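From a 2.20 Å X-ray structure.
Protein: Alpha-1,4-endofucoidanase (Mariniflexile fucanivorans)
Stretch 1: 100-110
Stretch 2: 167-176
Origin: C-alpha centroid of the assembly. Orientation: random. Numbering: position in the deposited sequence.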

# COMPACT_ATOMS: atom_id res chain seq x y z
N PRO A 100 -13.66 -7.16 8.84
CA PRO A 100 -14.08 -7.71 10.14
C PRO A 100 -13.58 -9.13 10.41
O PRO A 100 -13.01 -9.40 11.48
CB PRO A 100 -15.61 -7.74 10.02
CG PRO A 100 -15.94 -6.61 9.06
CD PRO A 100 -14.78 -6.58 8.09
N ILE A 101 -13.78 -10.02 9.44
CA ILE A 101 -13.42 -11.43 9.55
C ILE A 101 -11.91 -11.56 9.75
O ILE A 101 -11.47 -12.30 10.63
CB ILE A 101 -13.94 -12.24 8.35
CG1 ILE A 101 -15.42 -11.96 8.07
CG2 ILE A 101 -13.68 -13.73 8.55
CD1 ILE A 101 -15.99 -12.68 6.86
N ILE A 102 -11.12 -10.84 8.95
CA ILE A 102 -9.67 -10.97 9.00
C ILE A 102 -9.15 -10.40 10.32
O ILE A 102 -8.17 -10.91 10.88
CB ILE A 102 -8.98 -10.32 7.78
CG1 ILE A 102 -9.44 -10.92 6.45
CG2 ILE A 102 -7.46 -10.39 7.93
CD1 ILE A 102 -8.92 -10.20 5.22
N GLU A 103 -9.81 -9.34 10.81
CA GLU A 103 -9.40 -8.69 12.05
C GLU A 103 -9.65 -9.62 13.24
O GLU A 103 -8.84 -9.68 14.17
CB GLU A 103 -10.06 -7.32 12.21
CG GLU A 103 -9.38 -6.46 13.25
CD GLU A 103 -9.76 -4.99 13.30
OE1 GLU A 103 -10.55 -4.54 12.43
OE2 GLU A 103 -9.27 -4.30 14.22
N SER A 104 -10.76 -10.37 13.19
CA SER A 104 -11.10 -11.34 14.23
C SER A 104 -10.00 -12.39 14.39
O SER A 104 -9.70 -12.80 15.51
CB SER A 104 -12.43 -11.98 13.96
OG SER A 104 -12.27 -13.11 13.12
N LEU A 105 -9.41 -12.80 13.26
CA LEU A 105 -8.36 -13.80 13.23
C LEU A 105 -7.16 -13.35 14.06
O LEU A 105 -6.31 -14.16 14.42
CB LEU A 105 -7.92 -14.00 11.77
CG LEU A 105 -8.60 -15.12 10.99
CD1 LEU A 105 -10.01 -14.74 10.57
CD2 LEU A 105 -7.77 -15.47 9.76
N TRP A 106 -7.08 -12.04 14.32
CA TRP A 106 -6.01 -11.48 15.13
C TRP A 106 -6.09 -12.05 16.55
O TRP A 106 -5.12 -12.64 17.03
CB TRP A 106 -6.06 -9.95 15.11
CG TRP A 106 -5.07 -9.27 16.01
CD1 TRP A 106 -3.85 -9.75 16.41
CD2 TRP A 106 -5.20 -7.96 16.60
NE1 TRP A 106 -3.22 -8.84 17.21
CE2 TRP A 106 -4.02 -7.73 17.34
CE3 TRP A 106 -6.19 -6.97 16.57
CZ2 TRP A 106 -3.82 -6.55 18.06
CZ3 TRP A 106 -5.99 -5.81 17.27
CH2 TRP A 106 -4.82 -5.60 18.01
N GLN A 107 -7.24 -11.83 17.20
CA GLN A 107 -7.50 -12.24 18.58
C GLN A 107 -6.60 -11.47 19.55
O GLN A 107 -6.46 -11.85 20.71
CB GLN A 107 -7.38 -13.77 18.75
CG GLN A 107 -8.56 -14.54 18.15
CD GLN A 107 -8.35 -16.03 18.06
OE1 GLN A 107 -7.37 -16.59 18.56
NE2 GLN A 107 -9.29 -16.70 17.42
N GLY A 108 -6.00 -10.38 19.05
CA GLY A 108 -5.29 -9.42 19.89
C GLY A 108 -3.94 -9.93 20.38
O GLY A 108 -3.39 -9.38 21.33
N ASP A 109 -3.39 -10.97 19.73
CA ASP A 109 -2.14 -11.57 20.18
C ASP A 109 -1.01 -10.56 20.02
O ASP A 109 -1.05 -9.72 19.12
CB ASP A 109 -1.85 -12.90 19.46
CG ASP A 109 -3.06 -13.82 19.34
OD1 ASP A 109 -3.82 -13.93 20.33
OD2 ASP A 109 -3.23 -14.42 18.26
N THR A 110 -0.01 -10.65 20.91
CA THR A 110 1.05 -9.65 20.95
C THR A 110 2.43 -10.30 21.03
O THR A 110 2.56 -11.50 21.27
CB THR A 110 0.84 -8.62 22.06
OG1 THR A 110 0.75 -9.30 23.32
CG2 THR A 110 -0.38 -7.74 21.85
N ASP A 167 -0.28 -18.39 12.94
CA ASP A 167 -1.41 -19.31 12.85
C ASP A 167 -2.67 -18.62 12.32
O ASP A 167 -3.77 -19.04 12.65
CB ASP A 167 -1.64 -20.08 14.16
CG ASP A 167 -1.28 -19.32 15.43
OD1 ASP A 167 -1.95 -18.31 15.72
OD2 ASP A 167 -0.31 -19.74 16.11
N VAL A 168 -2.49 -17.61 11.46
CA VAL A 168 -3.61 -16.96 10.81
C VAL A 168 -4.23 -17.90 9.79
O VAL A 168 -5.46 -17.94 9.64
CB VAL A 168 -3.20 -15.61 10.17
CG1 VAL A 168 -4.09 -15.24 9.00
CG2 VAL A 168 -3.18 -14.49 11.19
N SER A 169 -3.38 -18.65 9.07
CA SER A 169 -3.86 -19.59 8.06
C SER A 169 -4.76 -20.64 8.72
O SER A 169 -5.88 -20.87 8.26
CB SER A 169 -2.71 -20.23 7.30
OG SER A 169 -2.18 -19.33 6.34
N ALA A 170 -4.26 -21.22 9.82
CA ALA A 170 -5.02 -22.15 10.65
C ALA A 170 -6.38 -21.57 11.01
O ALA A 170 -7.41 -22.18 10.74
CB ALA A 170 -4.22 -22.51 11.88
N ARG A 171 -6.37 -20.35 11.57
CA ARG A 171 -7.57 -19.74 12.12
C ARG A 171 -8.59 -19.43 11.02
O ARG A 171 -9.79 -19.46 11.27
CB ARG A 171 -7.25 -18.51 12.97
CG ARG A 171 -6.52 -18.82 14.27
CD ARG A 171 -6.28 -17.57 15.10
NE ARG A 171 -5.23 -17.74 16.09
CZ ARG A 171 -4.69 -16.76 16.81
NH1 ARG A 171 -3.76 -17.04 17.71
NH2 ARG A 171 -5.08 -15.51 16.63
N TRP A 172 -8.10 -19.10 9.82
CA TRP A 172 -8.99 -18.81 8.71
C TRP A 172 -9.80 -20.05 8.36
O TRP A 172 -11.02 -19.97 8.20
CB TRP A 172 -8.22 -18.29 7.49
CG TRP A 172 -8.99 -18.38 6.20
CD1 TRP A 172 -8.66 -19.13 5.10
CD2 TRP A 172 -10.23 -17.72 5.88
NE1 TRP A 172 -9.60 -18.96 4.11
CE2 TRP A 172 -10.57 -18.11 4.56
CE3 TRP A 172 -11.07 -16.83 6.55
CZ2 TRP A 172 -11.72 -17.64 3.92
CZ3 TRP A 172 -12.21 -16.38 5.92
CH2 TRP A 172 -12.52 -16.78 4.62
N MET A 173 -9.10 -21.18 8.22
CA MET A 173 -9.72 -22.48 7.96
C MET A 173 -10.68 -22.81 9.11
O MET A 173 -11.82 -23.18 8.87
CB MET A 173 -8.65 -23.57 7.84
CG MET A 173 -7.95 -23.61 6.48
SD MET A 173 -6.32 -24.38 6.63
CE MET A 173 -6.18 -25.20 5.05
N GLU A 174 -10.20 -22.61 10.35
CA GLU A 174 -10.99 -22.80 11.56
C GLU A 174 -12.32 -22.05 11.44
O GLU A 174 -13.38 -22.63 11.65
CB GLU A 174 -10.22 -22.33 12.79
CG GLU A 174 -10.49 -23.17 14.03
CD GLU A 174 -9.69 -24.46 14.05
OE1 GLU A 174 -10.29 -25.53 13.81
OE2 GLU A 174 -8.47 -24.39 14.31
N TRP A 175 -12.24 -20.76 11.09
CA TRP A 175 -13.43 -19.92 10.97
C TRP A 175 -14.39 -20.50 9.93
O TRP A 175 -15.60 -20.29 10.01
CB TRP A 175 -13.05 -18.47 10.62
CG TRP A 175 -14.24 -17.57 10.46
CD1 TRP A 175 -14.83 -16.83 11.44
CD2 TRP A 175 -15.01 -17.34 9.26
NE1 TRP A 175 -15.91 -16.15 10.93
CE2 TRP A 175 -16.04 -16.43 9.60
CE3 TRP A 175 -14.92 -17.79 7.94
CZ2 TRP A 175 -16.97 -15.98 8.67
CZ3 TRP A 175 -15.85 -17.33 7.01
CH2 TRP A 175 -16.86 -16.44 7.38
N CYS A 176 -13.83 -21.22 8.96
CA CYS A 176 -14.56 -21.59 7.76
C CYS A 176 -15.50 -22.77 8.03
O CYS A 176 -16.64 -22.75 7.58
CB CYS A 176 -13.60 -21.87 6.61
SG CYS A 176 -12.71 -20.39 6.06

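Two segments of the endofucoidanase chain, whose touching residues lie at least 62 positions apart in sequence, meet here and bury 473 Å² between them, counting both sides. The first opens as a helix at Pro-100 and gives way to a turn; the second is helical from Val-168 to Cys-176, with Asp-167 at its N-cap position, although the Asp-167 side chain makes no capping bond. The backbones come nearest at Leu-105 and Arg-171, whose CA atoms are 6.1 Å apart. In the first stretch, Ser-104 N bonds to Pro-100 O at 3.0 Å and Trp-106 N to Glu-103 O at 2.9 Å. Gln-107 then leaves helical geometry with a positive phi of 66°, and Gly-108 follows at 74°, a value that by itself favours glycine. These two are the central residues of a type I' turn running from Trp-106 to Asp-109. A side-chain bond ties its ends together, Trp-106 NE1 donating to Asp-109 O at 3.0 Å. In the second stretch, regular helical bonds such as Arg-171 N to Asp-167 O (3.1 Å) and Trp-175 N to Arg-171 O (2.8 Å) hold the side chains of Arg-171 and Trp-175 one turn apart, both with CA-to-CB directed toward the first stretch.

Arg-171 is the polar centre of the contact. Its extended side chain (chi1 m, chi2 and chi3 t) carries the guanidinium to the turn, where acceptors gather near the plane of the group. Arg-171 NH2 donates to Leu-105 O at 2.9 Å and, weakly, to Trp-106 O, also at 2.9 Å but with an N-H...O angle of only 126°. Asp-109 OD2 receives hydrogen bonds from both Arg-171 NH1 and Arg-171 NH2, each at 2.7 Å, so a single carboxylate oxygen forms a forked salt bridge. Asp-109 OD2 also lies 2.9 Å from Trp-106 O; both are acceptors, so they do not bond to each other, but Arg-171 NH2 donates to both. Gln-107 OE1 sits over one guanidinium face, 3.2 Å from Arg-171 NH2, at an angle too poor for a hydrogen bond. Within its own stretch, Arg-171 NH1 also pairs with Asp-167 OD1 at 3.0 Å in a second salt bridge, so the cation is shared between an acid from each stretch.

Apolar packing makes up the rest. The CA-to-CB bond of Leu-105 points sideways, but the end of the side chain comes nearer the second helix: Leu-105 CD2 lies 3.8 Å from Val-168 CG1 and 3.6 Å from Trp-172 CB, and approaches the backbone at Val-168 O to 3.4 Å. The CA-to-CB bond of Ile-101 points toward the second helix, and the side chain places one methyl against two indoles. Ile-101 CG2 lies over the face of Trp-175, 3.9 Å from the centroid of its six-membered ring and 17° off the normal, a CH-pi contact; the same methyl meets Trp-172 at the ring edge, Ile-101 CG2 being 4.0 Å from Trp-172 CZ3.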